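Local atomic coordinates of hypothetical protein (Uncultured marine organism, PDB entry 2OD6), a protein that is of unknown function but forms a ferredoxin-like dimer and binds the oxo fatty acid 10-oxohexadecanoic acid in a pocket between its sheet and helices. Residues K6-T11 / C104-E109; T12-N17 / V58-M63; K37-R42 / E74-Y79; R42-F47 / Y65-R70. One frame throughout, in Å; residues are numbered along the deposited sequence. Where two conformers were deposited one is given.

Contact 1 of 4, residues K6-T11 / C104-E109; sequences KFTSFT and CLVVME. With OHA (10-oxohexadecanoic acid), chain E.
Lys-6, the residue just ahead of strand 7-15, reaches across to the end of the last strand. Its CB rests on CG2 of Val-106 at 3.6 Å; CG stands anti to the carbonyl carbon, and the chain then bends at chi3 and chi4. CD and CE pass beside OE1 of Glu-109, and NZ ends at the carboxylate in a salt bridge, 3.1 Å from Glu-109 OE2, on that oxygen's syn lone pair. The two side chains cross at about a right angle. An alanine in place of Glu-109 would remove the carboxylate and would probably leave the lysine tip less firmly placed.

Behind this bridge the backbones pair antiparallel. Val-106 N gives a nearly straight bond to Lys-6 O (168°). Thr-8 and Cys-104 form a hydrogen-bonded pair, with Cys-104 N 2.8 Å from Thr-8 O and Thr-8 N returning a bond to Cys-104 O. On one face CD2 of Leu-105 lies over the ring of Phe-7, tightly, at 3.2 Å from Phe-7 CZ. On the other, Cys-104 SG meets the edge of the Phe-10 ring, 3.7 Å from Phe-10 CE2, a sulfur-aromatic contact. Ser-9, turned to the pocket side, donates from OG to O2 of the fatty acid at 2.8 Å.

Strand 7-15 is thus flanked here by strand 98-109 and, through backbone bonds to Tyr-67 and Tyr-65, by strand 59-67; helix 70-85 touches Phe-7 and Ser-9, while residues of 104-109 pair antiparallel with a strand of the second subunit and carry the sheet across the dimer.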
# COMPACT_ATOMS: atom_id res chain seq x y z
N LYS A 6 1.64 -13.66 -4.52
CA LYS A 6 2.18 -12.92 -3.41
C LYS A 6 1.04 -12.34 -2.60
O LYS A 6 -0.07 -12.11 -3.09
CB LYS A 6 3.10 -11.81 -3.89
CG LYS A 6 4.36 -12.33 -4.50
CD LYS A 6 5.00 -11.42 -5.49
CE LYS A 6 5.66 -10.24 -4.89
NZ LYS A 6 6.87 -9.91 -5.74
N PHE A 7 1.32 -12.12 -1.34
CA PHE A 7 0.40 -11.51 -0.40
C PHE A 7 1.00 -10.17 0.10
O PHE A 7 2.22 -10.10 0.31
CB PHE A 7 0.19 -12.43 0.81
CG PHE A 7 -0.97 -13.37 0.68
CD1 PHE A 7 -1.12 -14.17 -0.44
CD2 PHE A 7 -1.93 -13.45 1.67
CE1 PHE A 7 -2.20 -15.05 -0.58
CE2 PHE A 7 -3.01 -14.33 1.55
CZ PHE A 7 -3.14 -15.13 0.43
N THR A 8 0.16 -9.15 0.28
CA THR A 8 0.56 -7.82 0.79
C THR A 8 -0.48 -7.26 1.72
O THR A 8 -1.65 -7.27 1.40
CB THR A 8 0.78 -6.81 -0.33
OG1 THR A 8 1.82 -7.29 -1.19
CG2 THR A 8 1.26 -5.43 0.21
N SER A 9 -0.02 -6.80 2.87
CA SER A 9 -0.87 -6.18 3.87
C SER A 9 -0.48 -4.70 3.96
O SER A 9 0.71 -4.38 3.85
CB SER A 9 -0.66 -6.85 5.19
OG SER A 9 -1.03 -8.20 5.13
N PHE A 10 -1.49 -3.84 4.14
CA PHE A 10 -1.29 -2.41 4.32
C PHE A 10 -1.90 -2.05 5.60
O PHE A 10 -3.11 -2.17 5.74
CB PHE A 10 -1.98 -1.60 3.22
CG PHE A 10 -1.59 -2.00 1.84
CD1 PHE A 10 -0.46 -1.48 1.24
CD2 PHE A 10 -2.34 -2.93 1.15
CE1 PHE A 10 -0.10 -1.86 -0.04
CE2 PHE A 10 -1.98 -3.31 -0.13
CZ PHE A 10 -0.86 -2.79 -0.73
N THR A 11 -1.08 -1.70 6.57
CA THR A 11 -1.64 -1.28 7.88
C THR A 11 -1.59 0.22 7.92
O THR A 11 -0.49 0.81 7.74
CB THR A 11 -0.79 -1.91 8.99
OG1 THR A 11 -0.89 -3.34 8.90
CG2 THR A 11 -1.23 -1.47 10.37
N CYS A 104 -4.22 -8.30 1.27
CA CYS A 104 -4.42 -8.47 -0.18
C CYS A 104 -3.64 -9.64 -0.77
O CYS A 104 -2.71 -10.12 -0.18
CB CYS A 104 -3.98 -7.19 -0.92
SG CYS A 104 -4.82 -5.71 -0.26
N LEU A 105 -4.09 -10.06 -1.95
CA LEU A 105 -3.33 -10.85 -2.91
C LEU A 105 -2.93 -9.94 -4.02
O LEU A 105 -3.72 -9.10 -4.45
CB LEU A 105 -4.20 -11.89 -3.64
CG LEU A 105 -5.30 -12.65 -2.96
CD1 LEU A 105 -5.88 -13.64 -3.97
CD2 LEU A 105 -4.70 -13.36 -1.78
N VAL A 106 -1.75 -10.15 -4.56
CA VAL A 106 -1.26 -9.36 -5.70
C VAL A 106 -1.92 -9.90 -6.97
O VAL A 106 -1.80 -11.09 -7.31
CB VAL A 106 0.25 -9.44 -5.82
CG1 VAL A 106 0.74 -8.65 -7.04
CG2 VAL A 106 0.92 -8.96 -4.54
N VAL A 107 -2.64 -9.03 -7.65
CA VAL A 107 -3.28 -9.33 -8.93
C VAL A 107 -2.28 -9.11 -10.09
O VAL A 107 -2.15 -9.94 -10.97
CB VAL A 107 -4.56 -8.45 -9.10
CG1 VAL A 107 -5.24 -8.65 -10.49
CG2 VAL A 107 -5.51 -8.77 -7.98
N MSE A 108 -1.59 -7.97 -10.08
CA MSE A 108 -0.62 -7.60 -11.11
C MSE A 108 0.52 -6.82 -10.48
O MSE A 108 0.32 -6.14 -9.50
CB MSE A 108 -1.32 -6.76 -12.18
CG MSE A 108 -0.62 -5.46 -12.64
SE MSE A 108 -1.75 -4.65 -14.06
CE MSE A 108 -3.45 -4.71 -13.21
N GLU A 109 1.72 -6.94 -11.04
CA GLU A 109 2.82 -6.06 -10.62
C GLU A 109 3.80 -5.87 -11.74
O GLU A 109 3.95 -6.73 -12.58
CB GLU A 109 3.49 -6.53 -9.31
CG GLU A 109 4.40 -7.70 -9.46
CD GLU A 109 5.09 -8.06 -8.13
OE1 GLU A 109 4.40 -8.52 -7.21
OE2 GLU A 109 6.32 -7.86 -8.01
O2 OHA E . 0.55 -8.67 7.38
C16 OHA E . 0.06 -8.15 8.39
O3 OHA E . -1.25 -8.14 8.44
C15 OHA E . 0.89 -7.58 9.53
C14 OHA E . 0.10 -6.57 10.38
C13 OHA E . 0.77 -6.15 11.71
C12 OHA E . 0.93 -4.63 11.90
C11 OHA E . 1.11 -4.16 13.37
C10 OHA E . 2.24 -3.14 13.63
C9 OHA E . 3.61 -3.85 13.72
C8 OHA E . 4.87 -2.96 13.55
C7 OHA E . 6.13 -3.82 13.41
O1 OHA E . 6.49 -4.24 12.31
C6 OHA E . 7.00 -4.22 14.59
C5 OHA E . 6.59 -3.57 15.90
C4 OHA E . 7.58 -3.94 17.02
C3 OHA E . 7.39 -3.21 18.36
C2 OHA E . 7.36 -1.68 18.30
C1 OHA E . 6.01 -1.14 18.76
O HOH W 1 -1.83 -10.27 3.14

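Contact 2 of 4, residues T12-N17 / V58-M63; sequences TADFIN and VFRVVM
Val-58 opens the segment with its CG2 over one face of the Arg-60 guanidinium, just ahead of the paired part of the strand. Phe-59 comes next, its CG anti to the carbonyl carbon, and lays one ring face against the backbone of Asn-17, with CD2 3.6 Å from Asn-17 CA. Asn-17 itself is the N-cap of helix 18-40, its OD1 accepting from Asp-20 N, so the ring covers the turn that leads into that helix. A water accepts from Phe-59 N and donates to Phe-15 O and to Asp-14 OD2.

Arg-60 leaves with CG anti to the backbone N and bends at chi3, which brings NE to 2.8 Å from Asp-14 OD1, on the syn lone pair of that oxygen. The bond is bent, at 133°, and the carboxylate and guanidinium planes stand 42° apart. NE and NH2 of Arg-60 each add a weak bond to Asp-14 OD2. CG and CD of Arg-60 also pack on Thr-12 CG2. An alanine in place of Arg-60 would lose both the salt bridge and this aliphatic cover, and would probably leave the Asp-14 carboxylate less well fixed.

Val-61 turns to the other face and pairs with Ala-13 through two backbone bonds, Ala-13 N to Val-61 O being almost straight at 176°. Val-61 CG2 touches Ala-13 CB at 3.7 Å. Val-62 sets CG2 against Thr-12 OG1, and the methyl end of Met-63, a pocket residue, comes near Ala-13 CB.

The ion pair thus keeps to a partly exposed face, whereas the apolar face of Ala-13, Phe-15 and Val-61 packs under helix 18-40, the core side.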
# COMPACT_ATOMS: atom_id res chain seq x y z
N THR A 12 -2.72 0.84 8.27
CA THR A 12 -2.79 2.27 8.46
C THR A 12 -2.86 2.50 9.94
O THR A 12 -3.69 1.89 10.66
CB THR A 12 -3.99 2.95 7.70
OG1 THR A 12 -3.84 2.71 6.29
CG2 THR A 12 -4.03 4.47 7.98
N ALA A 13 -1.94 3.34 10.39
CA ALA A 13 -1.81 3.71 11.78
C ALA A 13 -2.08 5.21 11.99
O ALA A 13 -1.38 6.04 11.44
CB ALA A 13 -0.41 3.34 12.18
N ASP A 14 -3.06 5.56 12.82
CA ASP A 14 -3.40 6.94 13.07
C ASP A 14 -3.16 7.30 14.49
O ASP A 14 -3.49 6.51 15.35
CB ASP A 14 -4.90 7.16 12.92
CG ASP A 14 -5.26 7.72 11.61
OD1 ASP A 14 -5.14 6.95 10.64
OD2 ASP A 14 -5.65 8.91 11.57
N PHE A 15 -2.69 8.53 14.72
CA PHE A 15 -2.25 8.97 16.01
C PHE A 15 -2.91 10.26 16.26
O PHE A 15 -3.41 10.93 15.34
CB PHE A 15 -0.74 9.16 16.05
CG PHE A 15 0.01 7.96 15.63
CD1 PHE A 15 0.29 7.77 14.34
CD2 PHE A 15 0.34 6.95 16.54
CE1 PHE A 15 0.94 6.66 13.94
CE2 PHE A 15 1.02 5.81 16.11
CZ PHE A 15 1.28 5.67 14.82
N ILE A 16 -2.97 10.58 17.53
CA ILE A 16 -3.58 11.78 17.99
C ILE A 16 -2.84 13.10 17.73
O ILE A 16 -3.43 14.18 17.93
CB ILE A 16 -3.63 11.67 19.51
CG1 ILE A 16 -4.81 10.85 19.94
CG2 ILE A 16 -3.63 13.02 20.12
CD1 ILE A 16 -5.03 11.08 21.39
N ASN A 17 -1.53 13.01 17.51
CA ASN A 17 -0.66 14.17 17.43
C ASN A 17 0.64 13.66 16.89
O ASN A 17 0.89 12.47 16.94
CB ASN A 17 -0.43 14.78 18.82
CG ASN A 17 0.20 13.80 19.81
OD1 ASN A 17 1.17 13.08 19.53
ND2 ASN A 17 -0.34 13.77 20.97
N VAL A 58 -3.91 15.16 9.77
CA VAL A 58 -3.93 13.86 10.40
C VAL A 58 -2.50 13.41 10.55
O VAL A 58 -1.61 13.85 9.82
CB VAL A 58 -4.71 12.78 9.56
CG1 VAL A 58 -6.13 13.20 9.40
CG2 VAL A 58 -4.07 12.54 8.27
N PHE A 59 -2.31 12.50 11.50
CA PHE A 59 -1.01 11.94 11.75
C PHE A 59 -1.02 10.48 11.40
O PHE A 59 -1.51 9.68 12.16
CB PHE A 59 -0.68 12.22 13.21
CG PHE A 59 -0.77 13.64 13.51
CD1 PHE A 59 0.20 14.50 13.09
CD2 PHE A 59 -1.90 14.13 14.08
CE1 PHE A 59 0.07 15.89 13.31
CE2 PHE A 59 -2.06 15.52 14.34
CZ PHE A 59 -1.05 16.40 13.95
N ARG A 60 -0.41 10.06 10.29
CA ARG A 60 -0.80 8.79 9.78
C ARG A 60 0.31 8.22 8.92
O ARG A 60 0.89 8.91 8.14
CB ARG A 60 -2.13 8.96 8.98
CG ARG A 60 -2.75 7.69 8.38
CD ARG A 60 -4.07 7.98 7.57
NE ARG A 60 -5.16 8.58 8.39
CZ ARG A 60 -6.22 9.21 7.89
NH1 ARG A 60 -6.43 9.28 6.61
NH2 ARG A 60 -7.12 9.73 8.72
N VAL A 61 0.57 6.95 9.14
CA VAL A 61 1.54 6.21 8.30
C VAL A 61 0.84 5.04 7.73
O VAL A 61 -0.04 4.47 8.32
CB VAL A 61 2.77 5.79 9.12
CG1 VAL A 61 3.50 7.08 9.62
CG2 VAL A 61 2.42 4.86 10.29
N VAL A 62 1.26 4.64 6.53
CA VAL A 62 0.88 3.36 6.02
C VAL A 62 2.12 2.47 5.99
O VAL A 62 3.15 2.83 5.43
CB VAL A 62 0.26 3.45 4.57
CG1 VAL A 62 -0.02 2.04 3.96
CG2 VAL A 62 -1.03 4.26 4.63
N MSE A 63 1.98 1.28 6.58
CA MSE A 63 2.99 0.27 6.62
C MSE A 63 2.69 -0.86 5.62
O MSE A 63 1.57 -1.41 5.59
CB MSE A 63 3.08 -0.22 8.05
CG MSE A 63 3.58 0.89 8.98
SE MSE A 63 3.82 0.11 10.75
CE MSE A 63 2.04 -0.10 11.29
O HOH W 2 -4.46 11.54 12.91

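Contact 3 of 4, residues K37-R42 / E74-Y79; sequences KEMKSR and EANIAY. With OHA (10-oxohexadecanoic acid), chain E; EDO (1,2-ethanediol), chain F.
This is a helix-to-helix contact, made where the C-terminal end of helix 18-40 and its exit turn meet the middle of helix 70-85, above the same face of the sheet. Tyr-79 carries it. With CG anti to the backbone N (chi1 163°), its ring swings to the first helix, where Glu-38 CB lies over one face, 3.3 Å from Tyr-79 CZ. Tyr-79 CD1 sits over the centre of one face of the Arg-42 guanidinium, 3.7 Å above its plane, the two planes 29° apart.

Glu-38 fixes how that guanidinium is turned. Arg-42 NH1 makes a salt bridge to Glu-38 OE1 (2.7 Å), on the anti lone pair of that oxygen, and a second bond to Glu-38 O, both nearly in the guanidinium plane. A water joins Arg-42 NE to Ala-75 O. Deeper in, Asn-76 OD1 presses on Met-39, 3.0 Å from its CA, while ND2 bonds chiefly to Ser-72 O and only weakly to Met-39 O.

At the next residue, Ile-77 CD1 touches the fatty acid's carboxyl carbon C16 at 3.5 Å. Two helices packed side by side over one antiparallel sheet make up the ferredoxin-like layout, with the ligand between the layers.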
# COMPACT_ATOMS: atom_id res chain seq x y z
N LYS A 37 14.71 -9.17 10.70
CA LYS A 37 15.40 -10.43 10.50
C LYS A 37 14.41 -11.58 10.66
O LYS A 37 14.42 -12.53 9.88
CB LYS A 37 16.51 -10.54 11.55
CG LYS A 37 17.53 -11.56 11.29
CD LYS A 37 18.65 -11.53 12.34
CE LYS A 37 18.23 -12.14 13.68
NZ LYS A 37 17.61 -11.14 14.60
N GLU A 38 13.55 -11.50 11.68
CA GLU A 38 12.63 -12.60 11.96
C GLU A 38 11.60 -12.77 10.87
O GLU A 38 11.33 -13.90 10.44
CB GLU A 38 11.94 -12.38 13.30
CG GLU A 38 12.88 -12.48 14.47
CD GLU A 38 13.42 -13.89 14.72
OE1 GLU A 38 12.91 -14.88 14.16
OE2 GLU A 38 14.36 -14.00 15.52
N MSE A 39 11.04 -11.66 10.42
CA MSE A 39 10.01 -11.70 9.37
C MSE A 39 10.55 -12.14 8.00
O MSE A 39 9.91 -12.89 7.27
CB MSE A 39 9.30 -10.33 9.27
CG MSE A 39 8.52 -10.00 10.48
SE MSE A 39 7.40 -8.42 10.33
CE MSE A 39 5.76 -9.12 9.45
N LYS A 40 11.75 -11.68 7.66
CA LYS A 40 12.33 -12.07 6.40
C LYS A 40 12.69 -13.52 6.40
O LYS A 40 12.55 -14.18 5.37
CB LYS A 40 13.55 -11.21 6.06
CG LYS A 40 13.19 -9.78 5.72
CD LYS A 40 14.31 -9.14 4.95
CE LYS A 40 13.88 -7.77 4.42
NZ LYS A 40 15.09 -7.06 3.93
N SER A 41 13.11 -14.06 7.56
CA SER A 41 13.43 -15.49 7.64
C SER A 41 12.16 -16.32 7.46
O SER A 41 12.26 -17.52 7.22
CB SER A 41 14.07 -15.84 8.98
OG SER A 41 13.09 -15.83 10.01
N ARG A 42 11.00 -15.69 7.61
CA ARG A 42 9.69 -16.33 7.39
C ARG A 42 9.03 -15.96 6.08
O ARG A 42 7.87 -16.31 5.86
CB ARG A 42 8.78 -15.98 8.56
CG ARG A 42 9.24 -16.58 9.84
CD ARG A 42 8.46 -16.02 11.01
NE ARG A 42 8.75 -16.77 12.21
CZ ARG A 42 9.82 -16.61 12.98
NH1 ARG A 42 10.75 -15.72 12.70
NH2 ARG A 42 9.97 -17.38 14.04
N GLU A 74 1.11 -16.19 6.55
CA GLU A 74 0.62 -16.89 7.73
C GLU A 74 1.70 -17.11 8.80
O GLU A 74 1.42 -16.97 10.00
CB GLU A 74 -0.03 -18.23 7.33
CG GLU A 74 -1.38 -18.04 6.62
CD GLU A 74 -2.01 -19.35 6.13
OE1 GLU A 74 -1.48 -20.42 6.46
OE2 GLU A 74 -3.03 -19.29 5.40
N ALA A 75 2.92 -17.46 8.39
CA ALA A 75 4.04 -17.67 9.31
C ALA A 75 4.41 -16.37 9.99
O ALA A 75 4.84 -16.34 11.13
CB ALA A 75 5.25 -18.23 8.58
N ASN A 76 4.28 -15.28 9.26
CA ASN A 76 4.59 -13.96 9.80
C ASN A 76 3.56 -13.43 10.80
O ASN A 76 3.96 -12.88 11.84
CB ASN A 76 4.83 -12.98 8.64
CG ASN A 76 6.28 -13.01 8.18
OD1 ASN A 76 7.15 -12.62 8.93
ND2 ASN A 76 6.54 -13.51 6.98
N ILE A 77 2.26 -13.61 10.53
CA ILE A 77 1.20 -13.36 11.51
C ILE A 77 1.37 -14.20 12.78
O ILE A 77 1.14 -13.73 13.89
CB ILE A 77 -0.20 -13.67 10.89
CG1 ILE A 77 -0.49 -12.71 9.75
CG2 ILE A 77 -1.29 -13.66 11.95
CD1 ILE A 77 0.08 -11.32 9.90
N ALA A 78 1.74 -15.45 12.60
CA ALA A 78 2.03 -16.34 13.71
C ALA A 78 3.15 -15.78 14.57
O ALA A 78 3.03 -15.71 15.79
CB ALA A 78 2.39 -17.72 13.19
N TYR A 79 4.23 -15.37 13.92
CA TYR A 79 5.38 -14.79 14.60
C TYR A 79 4.96 -13.53 15.34
O TYR A 79 5.36 -13.32 16.47
CB TYR A 79 6.50 -14.46 13.60
CG TYR A 79 7.52 -13.51 14.16
CD1 TYR A 79 8.44 -13.94 15.10
CD2 TYR A 79 7.55 -12.18 13.77
CE1 TYR A 79 9.38 -13.07 15.65
CE2 TYR A 79 8.50 -11.27 14.33
CZ TYR A 79 9.40 -11.73 15.25
OH TYR A 79 10.33 -10.87 15.80
O2 OHA E . 0.55 -8.67 7.38
C16 OHA E . 0.06 -8.15 8.39
O3 OHA E . -1.25 -8.14 8.44
C15 OHA E . 0.89 -7.58 9.53
C14 OHA E . 0.10 -6.57 10.38
C13 OHA E . 0.77 -6.15 11.71
C12 OHA E . 0.93 -4.63 11.90
C11 OHA E . 1.11 -4.16 13.37
C10 OHA E . 2.24 -3.14 13.63
C9 OHA E . 3.61 -3.85 13.72
C8 OHA E . 4.87 -2.96 13.55
C7 OHA E . 6.13 -3.82 13.41
O1 OHA E . 6.49 -4.24 12.31
C6 OHA E . 7.00 -4.22 14.59
C5 OHA E . 6.59 -3.57 15.90
C4 OHA E . 7.58 -3.94 17.02
C3 OHA E . 7.39 -3.21 18.36
C2 OHA E . 7.36 -1.68 18.30
C1 OHA E . 6.01 -1.14 18.76
C1 EDO F . -4.82 -16.90 4.40
O1 EDO F . -4.98 -17.07 5.81
C2 EDO F . -6.18 -16.56 3.80
O2 EDO F . -6.09 -16.50 2.37
O HOH W 3 5.87 -18.30 12.66

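Contact 4 of 4, residues R42-F47 / Y65-R70; sequences RGLLKF and YEYKDR. With OHA (10-oxohexadecanoic acid), chain E.
Two tyrosine hydroxyls grip the fatty acid at its polar groups. Tyr-67 OH donates to carboxyl O2 at a short 2.5 Å, and Tyr-65 OH donates to the keto oxygen O1 at 3.2 Å. The Tyr-65 ring is sandwiched: ligand C15 covers one face, offset toward the rim, and the edge of Phe-47 meets the opposite face. This is an offset edge-to-face pair with planes at 62°, and Phe-47 CD1 is 3.5 Å from Tyr-65 CE2. Leu-44 CD1 wedges between the two tyrosines, at the edge of Tyr-65 and 3.7 Å from Tyr-67 CE1.

Behind these rings runs the backbone of the hairpin formed by strands 44-52 and 59-67, interrupted by a classic beta bulge in which Leu-45 and Lys-46 both face Glu-66. Leu-45 N reaches Glu-66 O at 2.6 Å, the Lys-46 N bond to the same oxygen is weak, and Glu-66 N returns a straight bond (173°) to Lys-46 O. On the face away from the ligand, Lys-46 and Glu-66 lie alongside each other, joined through a water; the salt bridge of Glu-66 is to Lys-46 of the second subunit.

Further out, Gly-43, with positive phi, is the C-prime residue of the Schellman motif that ends helix 18-40, and its O accepts from Lys-68 N at 3.1 Å. From there Asp-69 caps the N-terminus of helix 70-85.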
# COMPACT_ATOMS: atom_id res chain seq x y z
N ARG A 42 11.00 -15.69 7.61
CA ARG A 42 9.69 -16.33 7.39
C ARG A 42 9.03 -15.96 6.08
O ARG A 42 7.87 -16.31 5.86
CB ARG A 42 8.78 -15.98 8.56
CG ARG A 42 9.24 -16.58 9.84
CD ARG A 42 8.46 -16.02 11.01
NE ARG A 42 8.75 -16.77 12.21
CZ ARG A 42 9.82 -16.61 12.98
NH1 ARG A 42 10.75 -15.72 12.70
NH2 ARG A 42 9.97 -17.38 14.04
N GLY A 43 9.75 -15.23 5.23
CA GLY A 43 9.25 -14.91 3.88
C GLY A 43 8.69 -13.52 3.61
O GLY A 43 8.08 -13.31 2.58
N LEU A 44 8.88 -12.59 4.54
CA LEU A 44 8.72 -11.16 4.26
C LEU A 44 9.74 -10.77 3.21
O LEU A 44 10.93 -11.02 3.37
CB LEU A 44 8.94 -10.30 5.52
CG LEU A 44 8.64 -8.78 5.39
CD1 LEU A 44 7.16 -8.48 5.29
CD2 LEU A 44 9.23 -8.05 6.57
N LEU A 45 9.27 -10.18 2.12
CA LEU A 45 10.18 -9.71 1.06
C LEU A 45 10.63 -8.26 1.31
O LEU A 45 11.80 -7.93 1.11
CB LEU A 45 9.53 -9.86 -0.33
CG LEU A 45 9.29 -11.24 -0.98
CD1 LEU A 45 8.45 -11.01 -2.27
CD2 LEU A 45 10.58 -12.04 -1.27
N LYS A 46 9.72 -7.42 1.81
CA LYS A 46 9.97 -6.01 1.98
C LYS A 46 9.00 -5.43 2.97
O LYS A 46 7.82 -5.87 3.06
CB LYS A 46 9.85 -5.26 0.63
CG LYS A 46 10.24 -3.80 0.66
CD LYS A 46 10.03 -3.11 -0.70
CE LYS A 46 9.74 -1.60 -0.54
NZ LYS A 46 9.69 -0.97 -1.86
N PHE A 47 9.50 -4.46 3.75
CA PHE A 47 8.66 -3.62 4.61
C PHE A 47 8.86 -2.12 4.25
O PHE A 47 9.95 -1.72 3.87
CB PHE A 47 9.03 -3.83 6.06
CG PHE A 47 8.40 -2.83 7.00
CD1 PHE A 47 7.17 -3.08 7.54
CD2 PHE A 47 9.08 -1.65 7.36
CE1 PHE A 47 6.59 -2.18 8.40
CE2 PHE A 47 8.50 -0.74 8.24
CZ PHE A 47 7.26 -1.01 8.77
N TYR A 65 3.65 -4.62 4.16
CA TYR A 65 4.36 -5.88 4.34
C TYR A 65 4.21 -6.70 3.07
O TYR A 65 3.11 -7.08 2.71
CB TYR A 65 3.72 -6.63 5.49
CG TYR A 65 3.80 -5.90 6.77
CD1 TYR A 65 2.82 -4.97 7.10
CD2 TYR A 65 4.86 -6.10 7.65
CE1 TYR A 65 2.86 -4.25 8.31
CE2 TYR A 65 4.90 -5.37 8.89
CZ TYR A 65 3.90 -4.46 9.18
OH TYR A 65 3.96 -3.77 10.33
N GLU A 66 5.28 -6.94 2.36
CA GLU A 66 5.20 -7.67 1.13
C GLU A 66 5.72 -9.09 1.38
O GLU A 66 6.90 -9.28 1.61
CB GLU A 66 6.06 -7.02 0.05
CG GLU A 66 5.42 -5.78 -0.55
CD GLU A 66 6.34 -4.99 -1.42
OE1 GLU A 66 6.97 -5.54 -2.36
OE2 GLU A 66 6.42 -3.79 -1.14
N TYR A 67 4.82 -10.08 1.31
CA TYR A 67 5.16 -11.47 1.51
C TYR A 67 5.27 -12.28 0.21
O TYR A 67 4.63 -11.98 -0.81
CB TYR A 67 4.13 -12.11 2.40
CG TYR A 67 3.83 -11.37 3.69
CD1 TYR A 67 4.67 -11.47 4.78
CD2 TYR A 67 2.68 -10.60 3.83
CE1 TYR A 67 4.39 -10.81 5.99
CE2 TYR A 67 2.38 -9.97 5.03
CZ TYR A 67 3.24 -10.10 6.10
OH TYR A 67 2.96 -9.49 7.31
N LYS A 68 6.06 -13.34 0.28
CA LYS A 68 6.29 -14.23 -0.86
C LYS A 68 4.98 -14.88 -1.31
O LYS A 68 4.76 -15.09 -2.50
CB LYS A 68 7.30 -15.31 -0.43
CG LYS A 68 7.98 -16.15 -1.50
CD LYS A 68 9.07 -17.10 -0.85
CE LYS A 68 8.64 -18.58 -0.65
NZ LYS A 68 9.65 -19.60 0.01
N ASP A 69 4.12 -15.21 -0.36
CA ASP A 69 2.94 -16.05 -0.64
C ASP A 69 2.09 -16.16 0.59
O ASP A 69 2.42 -15.59 1.61
CB ASP A 69 3.33 -17.45 -1.15
CG ASP A 69 4.39 -18.17 -0.29
OD1 ASP A 69 4.48 -17.95 0.93
OD2 ASP A 69 5.10 -19.02 -0.85
N ARG A 70 1.00 -16.91 0.48
CA ARG A 70 0.07 -17.16 1.61
C ARG A 70 0.74 -17.80 2.82
O ARG A 70 0.49 -17.39 3.93
CB ARG A 70 -1.10 -18.04 1.16
CG ARG A 70 -2.20 -18.21 2.20
CD ARG A 70 -3.34 -19.11 1.71
O2 OHA E . 0.55 -8.67 7.38
C16 OHA E . 0.06 -8.15 8.39
O3 OHA E . -1.25 -8.14 8.44
C15 OHA E . 0.89 -7.58 9.53
C14 OHA E . 0.10 -6.57 10.38
C13 OHA E . 0.77 -6.15 11.71
C12 OHA E . 0.93 -4.63 11.90
C11 OHA E . 1.11 -4.16 13.37
C10 OHA E . 2.24 -3.14 13.63
C9 OHA E . 3.61 -3.85 13.72
C8 OHA E . 4.87 -2.96 13.55
C7 OHA E . 6.13 -3.82 13.41
O1 OHA E . 6.49 -4.24 12.31
C6 OHA E . 7.00 -4.22 14.59
C5 OHA E . 6.59 -3.57 15.90
C4 OHA E . 7.58 -3.94 17.02
C3 OHA E . 7.39 -3.21 18.36
C2 OHA E . 7.36 -1.68 18.30
C1 OHA E . 6.01 -1.14 18.76
O HOH W 4 7.79 -2.63 -3.40

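Contacts 1, 2 and 4 lie in one antiparallel sheet, whose order runs 44-52, 59-67, 7-15, 98-109; contact 3 joins the two helices above it. Contact 1 closes the longest loop, with the others nested inside; contact 4 is nested within contact 3, and contact 2 crosses both. Contacts 1 and 2 share strand 7-15 yet have centres about 21 Å apart, while contacts 2 and 4 share strand 59-67 at about 22 Å. Contacts 3 and 4 are nearest, centres about 8 Å apart, and share Arg-42. All four reach the fatty acid, contact 2 through Met-63, so sheet and helices together wall the pocket; contacts 1 and 4 do most of the work at the second subunit.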